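Surface glycoprotein (Trypanosoma brucei, PDB 5KLH) is a bilobed trypanosome surface protein expressed in the insect stage, here its ectodomain, and is a putative sensor. Local coordinates at residues H92-R97 with K150-L155; Q132-S137 with C146-Q151. One frame throughout, in Å; residues are numbered along the deposited sequence.

Contact 1. Residues H92-R97 with K150-L155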
# COMPACT_ATOMS: atom_id res chain seq x y z
N HIS A 92 -12.02 -6.49 6.77
CA HIS A 92 -11.43 -6.16 8.06
C HIS A 92 -10.14 -6.93 8.22
O HIS A 92 -10.08 -8.11 7.91
CB HIS A 92 -12.40 -6.51 9.20
CG HIS A 92 -11.72 -6.66 10.52
ND1 HIS A 92 -11.60 -7.88 11.16
CD2 HIS A 92 -11.11 -5.76 11.32
CE1 HIS A 92 -10.94 -7.72 12.29
NE2 HIS A 92 -10.64 -6.44 12.42
N ALA A 93 -9.11 -6.27 8.72
CA ALA A 93 -7.88 -6.97 9.03
C ALA A 93 -7.44 -6.66 10.44
O ALA A 93 -7.69 -5.57 10.97
CB ALA A 93 -6.78 -6.61 8.03
N THR A 94 -6.79 -7.64 11.05
CA THR A 94 -6.15 -7.47 12.34
C THR A 94 -4.67 -7.31 12.09
O THR A 94 -3.97 -8.29 11.82
CB THR A 94 -6.42 -8.66 13.25
OG1 THR A 94 -7.84 -8.79 13.43
CG2 THR A 94 -5.75 -8.46 14.59
N ARG A 95 -4.19 -6.08 12.16
CA ARG A 95 -2.80 -5.79 11.85
C ARG A 95 -1.93 -6.02 13.07
O ARG A 95 -2.16 -5.43 14.13
CB ARG A 95 -2.68 -4.35 11.34
CG ARG A 95 -1.38 -4.01 10.64
CD ARG A 95 -1.24 -2.50 10.45
NE ARG A 95 -2.10 -1.97 9.39
CZ ARG A 95 -2.44 -0.68 9.26
NH1 ARG A 95 -2.02 0.22 10.14
NH2 ARG A 95 -3.22 -0.30 8.26
N GLU A 96 -0.93 -6.88 12.94
CA GLU A 96 -0.02 -7.17 14.04
C GLU A 96 1.35 -6.58 13.75
O GLU A 96 1.97 -6.93 12.74
CB GLU A 96 0.09 -8.69 14.27
CG GLU A 96 -1.25 -9.37 14.54
CD GLU A 96 -1.12 -10.88 14.73
OE1 GLU A 96 0.01 -11.41 14.66
OE2 GLU A 96 -2.17 -11.53 14.96
N ARG A 97 1.82 -5.67 14.60
CA ARG A 97 3.18 -5.18 14.46
C ARG A 97 4.04 -5.77 15.58
O ARG A 97 3.82 -5.48 16.76
CB ARG A 97 3.23 -3.65 14.46
CG ARG A 97 2.59 -3.02 13.21
CD ARG A 97 3.01 -3.77 11.92
NE ARG A 97 2.16 -3.45 10.77
CZ ARG A 97 2.48 -3.70 9.50
NH1 ARG A 97 3.64 -4.27 9.19
NH2 ARG A 97 1.64 -3.37 8.53
N LYS A 150 -1.48 -4.81 18.39
CA LYS A 150 -2.58 -5.20 17.53
C LYS A 150 -3.52 -4.03 17.27
O LYS A 150 -3.95 -3.35 18.20
CB LYS A 150 -3.34 -6.36 18.17
CG LYS A 150 -4.58 -6.79 17.43
CD LYS A 150 -5.30 -7.90 18.19
CE LYS A 150 -5.41 -7.56 19.67
NZ LYS A 150 -4.47 -8.38 20.49
N GLN A 151 -3.83 -3.79 16.00
CA GLN A 151 -4.78 -2.76 15.62
C GLN A 151 -5.83 -3.34 14.68
O GLN A 151 -5.51 -4.14 13.81
CB GLN A 151 -4.08 -1.57 14.96
CG GLN A 151 -3.12 -0.81 15.87
CD GLN A 151 -3.81 0.14 16.83
OE1 GLN A 151 -5.04 0.16 16.95
NE2 GLN A 151 -3.02 0.95 17.53
N GLU A 152 -7.09 -2.95 14.88
CA GLU A 152 -8.16 -3.38 13.98
C GLU A 152 -8.43 -2.33 12.92
O GLU A 152 -8.64 -1.15 13.24
CB GLU A 152 -9.45 -3.66 14.77
CG GLU A 152 -9.27 -4.58 15.98
CD GLU A 152 -8.85 -6.00 15.61
OE1 GLU A 152 -8.96 -6.41 14.43
OE2 GLU A 152 -8.40 -6.72 16.52
N VAL A 153 -8.39 -2.75 11.66
CA VAL A 153 -8.60 -1.84 10.54
C VAL A 153 -9.62 -2.36 9.54
O VAL A 153 -9.84 -3.58 9.43
CB VAL A 153 -7.29 -1.56 9.79
CG1 VAL A 153 -6.27 -1.00 10.77
CG2 VAL A 153 -6.74 -2.85 9.18
N TYR A 154 -10.24 -1.44 8.81
CA TYR A 154 -11.28 -1.80 7.85
C TYR A 154 -11.01 -1.17 6.50
O TYR A 154 -10.77 0.05 6.41
CB TYR A 154 -12.65 -1.40 8.36
CG TYR A 154 -13.00 -2.05 9.68
CD1 TYR A 154 -12.58 -1.50 10.87
CD2 TYR A 154 -13.73 -3.24 9.72
CE1 TYR A 154 -12.90 -2.09 12.08
CE2 TYR A 154 -14.04 -3.84 10.93
CZ TYR A 154 -13.62 -3.27 12.10
OH TYR A 154 -13.94 -3.87 13.30
N LEU A 155 -11.08 -1.97 5.45
CA LEU A 155 -10.83 -1.50 4.10
C LEU A 155 -11.75 -0.36 3.68
O LEU A 155 -12.98 -0.47 3.81
CB LEU A 155 -10.99 -2.65 3.11
CG LEU A 155 -10.65 -2.33 1.66
CD1 LEU A 155 -9.16 -2.03 1.52
CD2 LEU A 155 -11.03 -3.53 0.82
O HOH W 1 -8.87 -9.42 16.31
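Glu152 OE1 takes two hydrogen bonds from the neighbouring strand, one from His92 and one from Thr94. His92 NE2 lies 2.6 Å from Glu152 OE1. It comes from the anti side of the carboxylate, and the oxygen sits near the plane of the imidazole. Thr94 OG1 donates to the syn lone pair of Glu152 OE1 at 2.8 Å. CG of Glu152 is anti to its carbonyl carbon, and a bend at chi2 (-65°) turns CD back toward these donors. A water donates to both Thr94 OG1 and Glu152 OE2. The carboxylate probably raises the basicity of the imidazole.

The backbones form an antiparallel ladder between strands 85-100 and 145-164, two long strands that probably run from one lobe of the ectodomain toward the other. Ala93 pairs with Val153, and Arg95 with Gln151, as hydrogen-bonded pairs. The Val153 N to Ala93 O bond is nearly straight, at 174°.

Aromatic and apolar contacts lie on both faces. On the Glu152 face, His92 CD2 lies over the Tyr154 ring near its rim, 3.5 Å from Tyr154 CE2. The two rings meet obliquely, with planes 33° apart. Thr94 CG2 packs tightly on Lys150 CG at 3.5 Å. On the other face, Ala93 CB touches Val153 CG2 at 3.9 Å. Val153 CG1 lies over one face of the Arg95 guanidinium, and Tyr190 of strand 189-191 touches both Arg95 and Val153.

Contact 2. Residues Q132-S137 with C146-Q151. With SO4 (sulfate ion), chain C.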
# COMPACT_ATOMS: atom_id res chain seq x y z
N GLN A 132 -3.81 -2.86 21.39
CA GLN A 132 -3.74 -3.86 22.43
C GLN A 132 -2.45 -4.64 22.26
O GLN A 132 -2.04 -4.89 21.13
CB GLN A 132 -4.96 -4.79 22.38
CG GLN A 132 -6.22 -4.15 22.91
CD GLN A 132 -7.47 -4.94 22.59
OE1 GLN A 132 -7.49 -6.17 22.67
NE2 GLN A 132 -8.53 -4.23 22.19
N TYR A 133 -1.80 -4.98 23.36
CA TYR A 133 -0.52 -5.67 23.27
C TYR A 133 -0.62 -7.12 23.70
O TYR A 133 -1.36 -7.48 24.62
CB TYR A 133 0.56 -4.96 24.10
CG TYR A 133 1.94 -5.28 23.59
CD1 TYR A 133 2.45 -4.62 22.48
CD2 TYR A 133 2.71 -6.27 24.19
CE1 TYR A 133 3.71 -4.92 21.99
CE2 TYR A 133 3.97 -6.57 23.71
CZ TYR A 133 4.46 -5.89 22.61
OH TYR A 133 5.71 -6.21 22.12
N SER A 134 0.14 -7.97 23.01
CA SER A 134 0.29 -9.35 23.40
C SER A 134 1.76 -9.63 23.64
O SER A 134 2.56 -9.57 22.71
CB SER A 134 -0.27 -10.28 22.32
OG SER A 134 -0.03 -11.63 22.62
N THR A 135 2.13 -9.91 24.89
CA THR A 135 3.52 -10.21 25.22
C THR A 135 3.79 -11.69 25.03
O THR A 135 3.04 -12.53 25.52
CB THR A 135 3.87 -9.79 26.66
OG1 THR A 135 3.74 -8.36 26.78
CG2 THR A 135 5.29 -10.20 27.03
N GLN A 136 4.85 -12.00 24.29
CA GLN A 136 5.19 -13.39 23.99
C GLN A 136 6.44 -13.85 24.72
O GLN A 136 6.52 -15.01 25.13
CB GLN A 136 5.38 -13.57 22.48
CG GLN A 136 4.11 -13.43 21.69
CD GLN A 136 3.11 -14.52 22.00
OE1 GLN A 136 3.49 -15.68 22.24
NE2 GLN A 136 1.82 -14.17 22.02
N SER A 137 7.41 -12.95 24.88
CA SER A 137 8.62 -13.29 25.61
C SER A 137 9.05 -12.12 26.47
O SER A 137 9.43 -11.07 25.96
CB SER A 137 9.75 -13.68 24.66
OG SER A 137 10.94 -13.91 25.40
N CYS A 146 9.23 -10.88 20.74
CA CYS A 146 8.89 -10.63 22.14
C CYS A 146 7.43 -10.32 22.37
O CYS A 146 6.89 -10.58 23.45
CB CYS A 146 9.76 -9.48 22.67
SG CYS A 146 11.50 -9.83 22.40
N GLY A 147 6.77 -9.77 21.36
CA GLY A 147 5.36 -9.45 21.48
C GLY A 147 4.88 -8.69 20.28
O GLY A 147 5.66 -8.44 19.35
N TYR A 148 3.60 -8.32 20.27
CA TYR A 148 3.08 -7.57 19.13
C TYR A 148 1.95 -6.65 19.50
O TYR A 148 1.13 -6.95 20.38
CB TYR A 148 2.64 -8.52 18.01
CG TYR A 148 1.43 -9.40 18.29
CD1 TYR A 148 0.14 -8.97 17.98
CD2 TYR A 148 1.59 -10.67 18.80
CE1 TYR A 148 -0.95 -9.79 18.20
CE2 TYR A 148 0.50 -11.50 19.03
CZ TYR A 148 -0.77 -11.05 18.73
OH TYR A 148 -1.86 -11.86 18.96
N CYS A 149 1.93 -5.51 18.82
CA CYS A 149 0.85 -4.55 18.96
C CYS A 149 -0.22 -4.85 17.94
O CYS A 149 0.07 -5.10 16.76
CB CYS A 149 1.37 -3.13 18.78
SG CYS A 149 0.11 -1.90 19.13
N LYS A 150 -1.48 -4.81 18.39
CA LYS A 150 -2.58 -5.20 17.53
C LYS A 150 -3.52 -4.03 17.27
O LYS A 150 -3.95 -3.35 18.20
CB LYS A 150 -3.34 -6.36 18.17
CG LYS A 150 -4.58 -6.79 17.43
CD LYS A 150 -5.30 -7.90 18.19
CE LYS A 150 -5.41 -7.56 19.67
NZ LYS A 150 -4.47 -8.38 20.49
N GLN A 151 -3.83 -3.79 16.00
CA GLN A 151 -4.78 -2.76 15.62
C GLN A 151 -5.83 -3.34 14.68
O GLN A 151 -5.51 -4.14 13.81
CB GLN A 151 -4.08 -1.57 14.96
CG GLN A 151 -3.12 -0.81 15.87
CD GLN A 151 -3.81 0.14 16.83
OE1 GLN A 151 -5.04 0.16 16.95
NE2 GLN A 151 -3.02 0.95 17.53
S SO4 C . 0.76 -7.10 28.44
O1 SO4 C . 1.76 -7.29 29.49
O2 SO4 C . 0.60 -5.67 28.18
O3 SO4 C . 1.23 -7.81 27.24
O4 SO4 C . -0.53 -7.66 28.85
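Tyr133 lays one face of its ring over the backbone at Tyr148. Tyr148 O lies over that face toward the rim, 3.4 Å from Tyr133 CD1. CG of Tyr133, anti to the backbone N (chi1 -157°), lies beside its own carbonyl carbon, and the ring runs across the backbone of 147-148. Tyr133 OH packs 3.2 Å from Gly147 C; its hydrogen bond is to His119 of helix 116-128. At the ring edge, in plane, lie Thr135 OG1 and sulfate O3. Thr135 OG1 donates to O3 at 2.6 Å; Tyr127 and Arg123 of helix 116-128 also hydrogen-bond the ion and Thr135, respectively. The sulfate probably comes from the crystallisation liquor. On the opposite face of the sheet, Ser134 CB makes a CH-pi contact over the Tyr148 ring, 3.6 Å from Tyr148 CE2.

Strands 132-135 and 145-164 form a beta hairpin. Gln132 with Lys150 and Ser134 with Tyr148 are its hydrogen-bonded pairs. The Cys149-Cys126 disulfide ties the hairpin to helix 116-128; the Cys146-Cys140 disulfide closes its own loop.

Past the ladder, Cys146 O accepts from both Gln136 N, at 2.6 Å, and Ser137 N, at 2.8 Å. Both donors approach from the same face of the carbonyl plane. Gln136 NE2 also donates to Ser134 OG. At the other end, Lys150 CE lies 3.9 Å from Gln132 CB, and the two side chains cross at a slant.

From the N terminus, strand 85-100 comes first and supplies residues 92-97. The chain then passes through helix 116-128 and strand 132-135 before strand 145-164 pairs with both 132-135 and 85-100. Contact 2 closes the short loop of the hairpin, with 8 residues between its segments. Contact 1 closes a longer one, with 52 residues between its segments, and contact 2 nests within it, apart from the shared Lys150 and Gln151. Strand 145-164 runs between its two neighbours, so 85-100, 145-164 and 132-135 are successive strands of one sheet. Arg97 O and Cys149 N, 2.8 Å apart, probably hydrogen-bond, continuing the contact 1 ladder alongside contact 2.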